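PDB 4XFK: putative branched chain amino acid ABC transporter, periplasmic amino acid-binding protein from Brucella ovis, which probably binds leucine, isoleucine, valine, threonine and alanine in the periplasm as a component of an ABC-type amino-acid transport system. Local coordinates for residues T144-M149 and I183-V188; A159-Q164 and D171-V176; A276-A281 and K362-A367; G250-A255 and Y372-F377; G66-V71 and A91-E96. The protein carries 1 engineered substitution. One frame throughout, in Å; residues are numbered along the deposited sequence. Where two conformers were deposited one is given.

Interaction 1 (T144-M149 and I183-V188); sequences TVAQGM and IGYEVV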
# COMPACT_ATOMS: atom_id res chain seq x y z
N THR A 144 0.92 -2.75 13.73
CA THR A 144 1.84 -3.88 13.55
C THR A 144 3.31 -3.50 13.73
O THR A 144 4.05 -4.26 14.35
CB THR A 144 1.63 -4.65 12.22
OG1 THR A 144 1.83 -3.79 11.10
CG2 THR A 144 0.23 -5.27 12.14
N VAL A 145 3.73 -2.35 13.21
CA VAL A 145 5.14 -1.99 13.35
C VAL A 145 5.51 -1.80 14.82
O VAL A 145 6.55 -2.28 15.28
CB VAL A 145 5.56 -0.78 12.46
CG1 VAL A 145 5.14 0.56 13.06
CG2 VAL A 145 7.06 -0.81 12.22
N ALA A 146 4.63 -1.14 15.57
CA ALA A 146 4.92 -0.87 16.98
C ALA A 146 4.83 -2.15 17.81
O ALA A 146 5.70 -2.43 18.64
CB ALA A 146 3.96 0.19 17.52
N GLN A 147 3.78 -2.94 17.59
CA GLN A 147 3.63 -4.19 18.34
C GLN A 147 4.76 -5.17 18.05
O GLN A 147 5.24 -5.85 18.96
CB GLN A 147 2.27 -4.83 18.06
CG GLN A 147 2.00 -6.04 18.94
CD GLN A 147 1.84 -5.67 20.39
OE1 GLN A 147 1.15 -4.71 20.73
NE2 GLN A 147 2.51 -6.42 21.26
N GLY A 148 5.18 -5.25 16.80
CA GLY A 148 6.30 -6.10 16.43
C GLY A 148 7.58 -5.71 17.15
O GLY A 148 8.29 -6.56 17.69
N MET A 149 7.87 -4.42 17.16
CA MET A 149 9.02 -3.91 17.92
C MET A 149 8.91 -4.25 19.41
O MET A 149 9.88 -4.68 20.04
CB MET A 149 9.18 -2.41 17.72
CG MET A 149 9.54 -2.07 16.29
SD MET A 149 9.62 -0.30 15.98
CE MET A 149 11.10 0.13 16.89
N ILE A 183 0.38 0.26 23.71
CA ILE A 183 1.61 -0.37 23.27
C ILE A 183 2.79 0.03 24.16
O ILE A 183 3.62 -0.81 24.51
CB ILE A 183 1.87 -0.13 21.78
CG1 ILE A 183 0.66 -0.63 20.98
CG2 ILE A 183 3.13 -0.86 21.34
CD1 ILE A 183 0.84 -0.62 19.47
N GLY A 184 2.85 1.29 24.56
CA GLY A 184 3.82 1.68 25.56
C GLY A 184 4.96 2.56 25.13
O GLY A 184 6.14 2.26 25.36
N TYR A 185 4.62 3.69 24.52
CA TYR A 185 5.61 4.72 24.27
C TYR A 185 4.94 6.05 24.55
O TYR A 185 3.71 6.15 24.52
CB TYR A 185 6.14 4.64 22.83
CG TYR A 185 5.05 4.54 21.79
CD1 TYR A 185 4.44 5.69 21.29
CD2 TYR A 185 4.62 3.31 21.31
CE1 TYR A 185 3.43 5.61 20.35
CE2 TYR A 185 3.61 3.22 20.36
CZ TYR A 185 3.03 4.38 19.88
OH TYR A 185 2.02 4.30 18.95
N GLU A 186 5.74 7.06 24.84
CA GLU A 186 5.24 8.41 24.93
C GLU A 186 5.60 9.13 23.65
O GLU A 186 6.76 9.10 23.23
CB GLU A 186 5.85 9.13 26.13
CG GLU A 186 5.37 10.57 26.29
CD GLU A 186 6.09 11.32 27.39
OE1 GLU A 186 6.62 10.69 28.32
OE2 GLU A 186 6.12 12.57 27.30
N VAL A 187 4.62 9.77 23.03
CA VAL A 187 4.90 10.61 21.87
C VAL A 187 5.38 11.95 22.41
O VAL A 187 4.59 12.84 22.73
CB VAL A 187 3.67 10.76 20.95
CG1 VAL A 187 4.03 11.58 19.72
CG2 VAL A 187 3.17 9.38 20.52
N VAL A 188 6.70 12.07 22.54
CA VAL A 188 7.34 13.23 23.17
C VAL A 188 7.09 14.50 22.37
O VAL A 188 6.85 15.57 22.93
CB VAL A 188 8.86 13.01 23.30
CG1 VAL A 188 9.56 14.28 23.75
CG2 VAL A 188 9.15 11.87 24.27
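The ring of Tyr185 meets Ala146 obliquely, its CE2 lying 4.2 Å from Ala146 CB, while Val187 CG2 of its own segment lies at the ring edge, in plane. Phe217 also meets this ring, with the two planes at about 45°, and it touches Ala146 as well. Tyr185 takes the crowded position between the backbone N and the carbonyl carbon (chi1 49°), which turns the ring so that CE2 reaches Ala146 and OH reaches Val176 O. That hydrogen bond to Val176 O gives the polar end of a buried ring a partner. Ile183, on the last turns of helix 167-184, does most of the remaining work. Its CD1 comes within 3.8 Å of Ala146 CB and its CG2 within 4.0 Å of the same methyl, so both branches of Ile183 rest against the same side of it. The single methyl of alanine fits the short backbone separation here, where Gln147 CA and Ile183 CA are 6.6 Å apart. Gln147 passes obliquely over the flank of Ile183, with OE1 4.1 Å from Ile183 CG1. Its chain is bent at chi2 (66°), and NE2 turns instead to Asp151. The contact is therefore apolar across the gap: shape and burial of hydrocarbon hold helix 138-152 to this corner, and the Tyr185 hydroxyl and Gln147 NE2 bond outside it.

Interaction 2 (A159-Q164 and D171-V176); sequences AYSINQ and DVENTV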
# COMPACT_ATOMS: atom_id res chain seq x y z
N ALA A 159 9.13 8.27 21.91
CA ALA A 159 8.95 8.26 20.46
C ALA A 159 8.67 9.65 19.91
O ALA A 159 8.15 10.53 20.61
CB ALA A 159 7.84 7.31 20.07
N TYR A 160 9.03 9.83 18.64
CA TYR A 160 8.70 11.03 17.88
C TYR A 160 7.79 10.59 16.73
O TYR A 160 7.90 9.46 16.26
CB TYR A 160 9.98 11.66 17.33
CG TYR A 160 9.84 13.10 16.86
CD1 TYR A 160 9.30 13.40 15.62
CD2 TYR A 160 10.26 14.15 17.66
CE1 TYR A 160 9.17 14.71 15.19
CE2 TYR A 160 10.14 15.45 17.24
CZ TYR A 160 9.59 15.73 16.01
OH TYR A 160 9.48 17.04 15.62
N SER A 161 6.90 11.47 16.29
CA SER A 161 6.07 11.22 15.11
C SER A 161 6.33 12.32 14.08
O SER A 161 6.16 13.49 14.39
CB SER A 161 4.59 11.20 15.49
OG SER A 161 3.75 11.13 14.35
N ILE A 162 6.74 11.95 12.87
CA ILE A 162 6.93 12.93 11.81
C ILE A 162 6.23 12.45 10.54
O ILE A 162 6.49 11.35 10.06
CB ILE A 162 8.43 13.26 11.57
CG1 ILE A 162 8.57 14.33 10.48
CG2 ILE A 162 9.24 12.00 11.25
CD1 ILE A 162 9.96 14.95 10.41
N ASN A 163 5.31 13.26 10.02
CA ASN A 163 4.50 12.86 8.87
C ASN A 163 4.16 14.02 7.95
O ASN A 163 4.32 15.18 8.31
CB ASN A 163 3.21 12.16 9.31
CG ASN A 163 3.48 10.88 10.08
OD1 ASN A 163 3.78 9.85 9.49
ND2 ASN A 163 3.39 10.95 11.40
N GLN A 164 3.69 13.66 6.76
CA GLN A 164 3.27 14.59 5.73
C GLN A 164 1.89 15.15 6.03
O GLN A 164 0.99 14.42 6.45
CB GLN A 164 3.25 13.87 4.38
CG GLN A 164 4.62 13.35 3.94
CD GLN A 164 4.51 12.22 2.93
OE1 GLN A 164 5.14 12.26 1.86
NE2 GLN A 164 3.75 11.21 3.27
N ASP A 171 -3.45 10.61 9.41
CA ASP A 171 -3.92 9.33 9.94
C ASP A 171 -2.80 8.57 10.66
O ASP A 171 -3.05 7.91 11.68
CB ASP A 171 -4.48 8.44 8.82
CG ASP A 171 -5.83 8.90 8.32
OD1 ASP A 171 -6.53 9.66 9.01
OD2 ASP A 171 -6.22 8.45 7.22
N VAL A 172 -1.58 8.63 10.13
CA VAL A 172 -0.46 7.98 10.81
C VAL A 172 -0.23 8.63 12.18
O VAL A 172 -0.13 7.93 13.19
CB VAL A 172 0.85 8.01 9.98
CG1 VAL A 172 2.01 7.47 10.81
CG2 VAL A 172 0.68 7.20 8.69
N GLU A 173 -0.15 9.95 12.22
CA GLU A 173 0.03 10.62 13.50
C GLU A 173 -1.07 10.25 14.49
O GLU A 173 -0.79 9.92 15.65
CB GLU A 173 0.06 12.14 13.33
CG GLU A 173 0.30 12.86 14.66
CD GLU A 173 0.28 14.36 14.54
OE1 GLU A 173 1.27 14.93 14.05
OE2 GLU A 173 -0.73 14.98 14.96
N ASN A 174 -2.33 10.29 14.04
CA ASN A 174 -3.44 9.99 14.94
C ASN A 174 -3.38 8.55 15.44
O ASN A 174 -3.66 8.27 16.60
CB ASN A 174 -4.79 10.27 14.26
CG ASN A 174 -5.05 11.76 14.07
OD1 ASN A 174 -4.45 12.60 14.74
ND2 ASN A 174 -5.96 12.09 13.16
N THR A 175 -2.98 7.63 14.56
CA THR A 175 -2.83 6.23 14.92
C THR A 175 -1.71 6.02 15.94
O THR A 175 -1.91 5.35 16.95
CB THR A 175 -2.52 5.39 13.67
OG1 THR A 175 -3.62 5.48 12.75
CG2 THR A 175 -2.30 3.93 14.04
N VAL A 176 -0.55 6.61 15.68
CA VAL A 176 0.59 6.49 16.58
C VAL A 176 0.25 7.05 17.97
O VAL A 176 0.56 6.43 18.99
CB VAL A 176 1.83 7.19 15.98
CG1 VAL A 176 2.91 7.38 17.02
CG2 VAL A 176 2.36 6.40 14.78
O HOH W 1 3.23 13.50 13.03
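Strand 159-164 and helix 171-176 run almost antiparallel, at 159° with axes 8.3 Å apart, and Ser161 lies opposite Glu173 at the closest backbone approach. Ser161 and Asn163, two residues apart on the strand, both direct their side chains at the helix. Asn163 crosses Val172 at about a right angle, its OD1 only 3.2 Å from Val172 CG1, a close fit of a carbonyl oxygen against a methyl. That oxygen is not left without a partner, for it accepts from Gly219 N. The other amide atom, ND2, donates to a water at 3.0 Å; this water can in turn donate to Glu173 OE1, 2.6 Å away, one of several acceptors competing for its protons. In Glu173, CG stands anti to the backbone N (chi1 -178°) and the chain stays extended beyond it. Small Ser161 suits the narrow part of the gap: OG rests 3.8 Å from Glu173 CA, and CB touches Val176 CG1 at 4.4 Å. This is the first strand and helix of a beta-alpha-beta unit that ends in strand 186-193, against which Glu173 also packs. Phe142 of helix 138-152 covers Val172 and Val176, while strand 215-218 adjoins strand 158-164 and brings Phe217 and Thr218 alongside.

Interaction 3 (A276-A281 and K362-A367); sequences ASMAFA and KARIKA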
# COMPACT_ATOMS: atom_id res chain seq x y z
N ALA A 276 7.84 -20.46 -0.66
CA ALA A 276 6.81 -19.74 -1.41
C ALA A 276 7.15 -18.26 -1.59
O ALA A 276 7.02 -17.72 -2.68
CB ALA A 276 5.45 -19.89 -0.72
N SER A 277 7.58 -17.60 -0.52
CA SER A 277 7.87 -16.17 -0.63
C SER A 277 9.10 -15.95 -1.50
O SER A 277 9.15 -15.02 -2.29
CB SER A 277 8.02 -15.52 0.75
OG SER A 277 8.91 -16.23 1.58
N MET A 278 10.09 -16.83 -1.36
CA MET A 278 11.31 -16.66 -2.14
C MET A 278 11.08 -16.94 -3.63
O MET A 278 11.64 -16.25 -4.48
CB MET A 278 12.45 -17.52 -1.59
CG MET A 278 13.79 -17.18 -2.22
SD MET A 278 14.33 -15.48 -1.92
CE MET A 278 14.66 -15.58 -0.15
N ALA A 279 10.24 -17.93 -3.94
CA ALA A 279 9.96 -18.24 -5.34
C ALA A 279 9.26 -17.06 -6.02
O ALA A 279 9.54 -16.75 -7.18
CB ALA A 279 9.12 -19.51 -5.45
N PHE A 280 8.36 -16.41 -5.30
CA PHE A 280 7.72 -15.22 -5.82
C PHE A 280 8.73 -14.10 -6.07
O PHE A 280 8.69 -13.46 -7.11
CB PHE A 280 6.62 -14.73 -4.88
CG PHE A 280 6.13 -13.35 -5.21
CD1 PHE A 280 5.56 -13.08 -6.45
CD2 PHE A 280 6.27 -12.32 -4.31
CE1 PHE A 280 5.13 -11.80 -6.76
CE2 PHE A 280 5.84 -11.05 -4.61
CZ PHE A 280 5.26 -10.78 -5.84
N ALA A 281 9.63 -13.87 -5.12
CA ALA A 281 10.64 -12.82 -5.28
C ALA A 281 11.45 -13.07 -6.54
O ALA A 281 11.69 -12.16 -7.33
CB ALA A 281 11.56 -12.77 -4.06
N LYS A 362 22.15 -9.49 7.83
CA LYS A 362 21.75 -10.89 7.78
C LYS A 362 20.71 -11.16 6.68
O LYS A 362 20.50 -12.31 6.32
CB LYS A 362 21.20 -11.34 9.13
CG LYS A 362 22.24 -11.37 10.25
CD LYS A 362 21.58 -11.67 11.60
CE LYS A 362 22.60 -11.64 12.73
NZ LYS A 362 23.32 -10.33 12.82
N ALA A 363 20.07 -10.12 6.15
CA ALA A 363 19.05 -10.31 5.12
C ALA A 363 19.64 -10.95 3.87
O ALA A 363 20.71 -10.54 3.42
CB ALA A 363 18.40 -8.99 4.78
N ARG A 364 18.95 -11.94 3.32
CA ARG A 364 19.41 -12.60 2.10
C ARG A 364 19.36 -11.68 0.89
O ARG A 364 20.31 -11.62 0.10
CB ARG A 364 18.58 -13.86 1.82
CG ARG A 364 19.02 -14.61 0.57
CD ARG A 364 18.45 -16.01 0.54
NE ARG A 364 18.84 -16.76 1.73
CZ ARG A 364 19.98 -17.43 1.84
NH1 ARG A 364 20.84 -17.46 0.83
NH2 ARG A 364 20.26 -18.08 2.97
N ILE A 365 18.24 -10.97 0.73
CA ILE A 365 18.06 -10.05 -0.38
C ILE A 365 18.45 -8.65 0.10
O ILE A 365 17.82 -8.10 1.00
CB ILE A 365 16.60 -10.04 -0.87
CG1 ILE A 365 16.17 -11.44 -1.33
CG2 ILE A 365 16.39 -9.00 -1.96
CD1 ILE A 365 17.08 -12.05 -2.34
N LYS A 366 19.49 -8.10 -0.51
CA LYS A 366 20.04 -6.80 -0.10
C LYS A 366 19.29 -5.65 -0.74
O LYS A 366 18.74 -5.78 -1.83
CB LYS A 366 21.51 -6.72 -0.50
CG LYS A 366 22.33 -7.92 -0.09
CD LYS A 366 22.26 -8.14 1.41
CE LYS A 366 23.24 -9.21 1.84
NZ LYS A 366 23.26 -9.35 3.32
N ALA A 367 19.29 -4.50 -0.05
CA ALA A 367 18.66 -3.29 -0.55
C ALA A 367 19.70 -2.32 -1.12
O ALA A 367 20.76 -2.11 -0.52
CB ALA A 367 17.86 -2.61 0.56
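Met278 reaches from helix 274-288 to the loop after strand 350-360, and its last two atoms make the contact. From CB, which points toward the loop, the chain goes out with CG anti to the backbone N (chi1 -169°), then bends at chi2 and again at chi3. These bends carry SD over to Ile365, where it lies 4.4 Å from CD1, a loose apolar touch. CE, the tip, turns to Arg364 and comes within 3.9 Å of its CD, the two side chains crossing at about a right angle. A flexible thioether suits this place, since one unbranched chain can bend to rest on two neighbouring residues of an irregular loop. Arg364 offers only its hydrocarbon stem here: CG stands anti to the backbone N (chi1 -179°), and the guanidinium, beyond CD, belongs to an exposed residue and takes no part in the touch. Ile365, less exposed, also packs against Tyr291. The backbone of the loop has its own bracing, for Arg364 N is hydrogen-bonded to Glu271 OE1. Methyl and thioether meeting aliphatic carbon means that the contact itself is a shallow hydrophobic one at the protein surface, with weak dispersion forces and no directional bond, while the charged end of Arg364 stays apart from it.

Interaction 4 (G250-A255 and Y372-F377); sequences GNIGNA and YGFLPF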
# COMPACT_ATOMS: atom_id res chain seq x y z
N GLY A 250 16.10 3.04 -2.58
CA GLY A 250 16.86 4.26 -2.36
C GLY A 250 17.11 4.64 -0.91
O GLY A 250 18.12 5.27 -0.59
N ASN A 251 16.19 4.28 -0.01
CA ASN A 251 16.30 4.70 1.38
C ASN A 251 17.49 4.12 2.14
O ASN A 251 18.12 4.83 2.93
CB ASN A 251 15.03 4.34 2.15
CG ASN A 251 13.89 5.25 1.84
OD1 ASN A 251 14.05 6.47 1.81
ND2 ASN A 251 12.72 4.68 1.63
N ILE A 252 17.79 2.85 1.92
CA ILE A 252 18.89 2.21 2.64
C ILE A 252 20.24 2.73 2.17
O ILE A 252 21.13 2.97 2.99
CB ILE A 252 18.79 0.67 2.58
CG1 ILE A 252 17.45 0.23 3.18
CG2 ILE A 252 19.97 0.02 3.30
CD1 ILE A 252 17.16 0.84 4.53
N GLY A 253 20.39 2.97 0.87
CA GLY A 253 21.57 3.63 0.37
C GLY A 253 21.75 4.99 1.03
O GLY A 253 22.85 5.34 1.47
N ASN A 254 20.68 5.76 1.12
CA ASN A 254 20.76 7.09 1.73
C ASN A 254 21.05 7.04 3.22
O ASN A 254 21.62 7.97 3.77
CB ASN A 254 19.48 7.89 1.47
CG ASN A 254 19.48 8.59 0.14
OD1 ASN A 254 20.30 8.29 -0.74
ND2 ASN A 254 18.56 9.52 -0.03
N ALA A 255 20.64 5.95 3.87
CA ALA A 255 20.90 5.76 5.30
C ALA A 255 22.39 5.71 5.61
O ALA A 255 22.82 6.10 6.69
CB ALA A 255 20.22 4.50 5.80
N TYR A 372 23.23 -4.32 3.46
CA TYR A 372 22.04 -4.47 4.29
C TYR A 372 20.80 -4.78 3.47
O TYR A 372 20.66 -4.32 2.34
CB TYR A 372 21.78 -3.17 5.07
CG TYR A 372 22.84 -2.87 6.11
CD1 TYR A 372 24.01 -2.17 5.78
CD2 TYR A 372 22.68 -3.28 7.42
CE1 TYR A 372 24.98 -1.91 6.73
CE2 TYR A 372 23.64 -3.01 8.38
CZ TYR A 372 24.78 -2.33 8.03
OH TYR A 372 25.73 -2.08 9.00
N GLY A 373 19.87 -5.53 4.06
CA GLY A 373 18.54 -5.67 3.50
C GLY A 373 17.53 -5.79 4.61
O GLY A 373 17.87 -5.65 5.79
N PHE A 374 16.30 -6.08 4.24
CA PHE A 374 15.22 -6.23 5.20
C PHE A 374 15.10 -7.67 5.67
O PHE A 374 14.89 -8.57 4.87
CB PHE A 374 13.93 -5.67 4.61
CG PHE A 374 13.97 -4.19 4.43
CD1 PHE A 374 14.47 -3.62 3.26
CD2 PHE A 374 13.58 -3.34 5.46
CE1 PHE A 374 14.54 -2.24 3.12
CE2 PHE A 374 13.65 -1.97 5.31
CZ PHE A 374 14.13 -1.41 4.14
N LEU A 375 15.26 -7.87 6.97
CA LEU A 375 15.22 -9.19 7.58
C LEU A 375 13.95 -9.28 8.41
O LEU A 375 13.74 -8.46 9.30
CB LEU A 375 16.44 -9.36 8.50
CG LEU A 375 16.56 -10.70 9.23
CD1 LEU A 375 17.06 -11.77 8.28
CD2 LEU A 375 17.47 -10.58 10.45
N PRO A 376 13.09 -10.27 8.12
CA PRO A 376 11.84 -10.40 8.88
C PRO A 376 12.09 -10.92 10.29
O PRO A 376 12.95 -11.79 10.47
CB PRO A 376 11.06 -11.44 8.07
CG PRO A 376 12.10 -12.28 7.41
CD PRO A 376 13.28 -11.37 7.15
N PHE A 377 11.36 -10.40 11.28
CA PHE A 377 11.49 -10.92 12.64
C PHE A 377 10.16 -11.25 13.34
O PHE A 377 10.16 -11.87 14.40
CB PHE A 377 12.36 -10.02 13.53
CG PHE A 377 11.80 -8.64 13.76
CD1 PHE A 377 10.85 -8.41 14.75
CD2 PHE A 377 12.25 -7.56 13.01
CE1 PHE A 377 10.35 -7.14 14.97
CE2 PHE A 377 11.74 -6.29 13.23
CZ PHE A 377 10.80 -6.08 14.22
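Ile252 supplies every apolar touch of this contact, dividing its two branches between Tyr372 and Phe374. The aliphatic-aromatic part is the longer reach: CG1 lies 3.8 Å from both CE1 and CZ of Phe374, and CD1 is 3.8 Å from CZ, the ring being met obliquely. With CG1 anti to the carbonyl carbon (chi1 -59°), this branch extends toward the ring end, which itself swings nearer the helix. The aliphatic part is briefer, Ile252 CG2 resting 4.1 Å from Tyr372 CB, and the Tyr372 side chain, whose end leads away, also touches Val359 and Lys361. A beta-branched residue suits the place because its two arms reach Tyr372 and Phe374, which are two residues apart. The polar part belongs to the helix start. Gly250 occupies the N-cap position at phi 113°, where a CB would hit the preceding carbonyl, and Asp368 takes Gly250 N and Gly253 N on its two carboxylate oxygens. Phe374 O accepts from Asn269 ND2. The short helix 251-255 thus lies against strand 373-380, which pairs antiparallel with strand 350-360, an arrangement of helix packed on beta sheet that is characteristic of the alpha/beta lobes of periplasmic binding proteins.

Interaction 5 (G66-V71 and A91-E96); sequences GAADRV and AGQITE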
# COMPACT_ATOMS: atom_id res chain seq x y z
N GLY A 66 -6.12 16.20 -11.80
CA GLY A 66 -5.81 15.36 -12.94
C GLY A 66 -6.57 14.05 -12.90
O GLY A 66 -7.05 13.57 -13.93
N ALA A 67 -6.67 13.46 -11.72
CA ALA A 67 -7.33 12.18 -11.56
C ALA A 67 -8.80 12.21 -11.97
O ALA A 67 -9.29 11.27 -12.59
CB ALA A 67 -7.19 11.69 -10.13
N ALA A 68 -9.51 13.29 -11.62
CA ALA A 68 -10.92 13.40 -11.98
C ALA A 68 -11.08 13.37 -13.50
O ALA A 68 -11.96 12.69 -14.04
CB ALA A 68 -11.53 14.67 -11.38
N ASP A 69 -10.20 14.08 -14.19
CA ASP A 69 -10.20 14.11 -15.64
C ASP A 69 -9.90 12.72 -16.21
O ASP A 69 -10.57 12.25 -17.13
CB ASP A 69 -9.18 15.14 -16.13
CG ASP A 69 -9.09 15.19 -17.64
OD1 ASP A 69 -9.90 15.90 -18.26
OD2 ASP A 69 -8.20 14.52 -18.19
N ARG A 70 -8.89 12.06 -15.64
CA ARG A 70 -8.48 10.77 -16.16
C ARG A 70 -9.52 9.68 -15.91
O ARG A 70 -9.72 8.80 -16.76
CB ARG A 70 -7.10 10.37 -15.61
CG ARG A 70 -5.96 11.37 -15.90
CD ARG A 70 -5.55 11.47 -17.37
NE ARG A 70 -6.50 12.22 -18.18
CZ ARG A 70 -6.71 12.01 -19.48
NH1 ARG A 70 -6.01 11.08 -20.13
NH2 ARG A 70 -7.60 12.74 -20.13
N VAL A 71 -10.20 9.72 -14.77
CA VAL A 71 -11.28 8.78 -14.50
C VAL A 71 -12.42 8.93 -15.52
O VAL A 71 -12.94 7.94 -16.04
CB VAL A 71 -11.82 8.91 -13.06
CG1 VAL A 71 -13.13 8.16 -12.88
CG2 VAL A 71 -10.78 8.40 -12.08
N ALA A 91 -6.71 9.10 -4.38
CA ALA A 91 -7.71 8.06 -4.12
C ALA A 91 -9.02 8.62 -3.58
O ALA A 91 -10.09 8.13 -3.91
CB ALA A 91 -7.16 7.03 -3.16
N GLY A 92 -8.93 9.64 -2.72
CA GLY A 92 -10.11 10.29 -2.17
C GLY A 92 -10.99 10.85 -3.28
O GLY A 92 -12.22 10.76 -3.23
N GLN A 93 -10.35 11.41 -4.31
CA GLN A 93 -11.07 11.93 -5.46
C GLN A 93 -11.64 10.80 -6.31
O GLN A 93 -12.82 10.83 -6.70
CB GLN A 93 -10.14 12.80 -6.30
CG GLN A 93 -10.86 13.55 -7.41
CD GLN A 93 -11.83 14.57 -6.86
OE1 GLN A 93 -11.53 15.29 -5.90
NE2 GLN A 93 -13.01 14.65 -7.47
N ILE A 94 -10.81 9.81 -6.63
CA ILE A 94 -11.25 8.70 -7.48
C ILE A 94 -12.44 7.98 -6.85
O ILE A 94 -13.45 7.73 -7.52
CB ILE A 94 -10.11 7.68 -7.75
CG1 ILE A 94 -9.03 8.31 -8.63
CG2 ILE A 94 -10.66 6.41 -8.42
CD1 ILE A 94 -7.87 7.39 -8.92
N THR A 95 -12.34 7.67 -5.57
CA THR A 95 -13.39 6.90 -4.94
C THR A 95 -14.73 7.64 -4.96
O THR A 95 -15.78 7.02 -5.19
CB THR A 95 -13.00 6.41 -3.53
OG1 THR A 95 -13.71 5.20 -3.26
CG2 THR A 95 -13.32 7.44 -2.43
N GLU A 96 -14.70 8.95 -4.76
CA GLU A 96 -15.92 9.74 -4.75
C GLU A 96 -16.51 9.89 -6.14
O GLU A 96 -17.72 9.77 -6.33
CB GLU A 96 -15.70 11.11 -4.11
CG GLU A 96 -15.67 11.08 -2.59
CD GLU A 96 -16.92 10.46 -2.00
OE1 GLU A 96 -18.03 10.94 -2.32
OE2 GLU A 96 -16.80 9.48 -1.24
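Ile94 carries the close-packed side of this helix pair, its CG1 lying 3.9 Å from Val71 CG2 and 4.1 Å from Ala67 CB. The axes of the two short segments pass at 9.0 Å and cross at -34°, and the alanines of helix 63-76 suit this approach. Ala67 has only a methyl to offer and sits toward the partner, packing also on Val90. Val71, one turn later, brings CG2 down onto Ile94, whose CG2 lies 4.2 Å from it; the two side chains lie obliquely to each other. In Ile94, CG1 stands anti to the carbonyl carbon (chi1 -68°), which sets this branch between Ala67 and Val71, while the residue also meets Ile82 and Tyr112 of the underlying strands. The looser side is at Ala68 and Gln93. There the methyl of Ala68 merely grazes Gln93, 4.2 Å from its CG and equally from NE2. The chain of Gln93 bends at chi2, and NE2 bonds to Asp97 of its own helix. Further round helix 63-76, away from the partner helix, Arg70 grips Asp69 side-on in a salt bridge, NH2 to OD2 at 2.7 Å and NE to the same oxygen at 2.9 Å, with OD2 within about 8° of the guanidinium plane. Chemically, the interface is aliphatic carbon against aliphatic carbon, the CG1 methylene of Ile94 against the methyls of Val71 and Ala67, held by burial and snug fit, while Gln93 NE2 and the Asp69-Arg70 pair find partners within their own helices.

How the interactions relate
Interactions 1 and 2 meet directly: the strand ends join through Glu186 O and Ala159 N, 2.8 Å apart, and interaction 2 is nested in the loop closed by interaction 1. Interaction 3 is similarly nested in interaction 4, with Ala367 N 2.8 Å from Tyr372 O. Interaction 1 also touches interaction 4, where Gly148 O lies 3.5 Å from Phe377 CE1; interactions 1, 2 and 4 all reach the mixed sheet. Interaction 5 belongs with the other, parallel sheet, its centre about 34 Å from that of interaction 1. The side chains of Val172 and Ile94 each lie about 11 Å from a bound sodium ion; Tyr31, Gly85 and Gly116 form a sodium site.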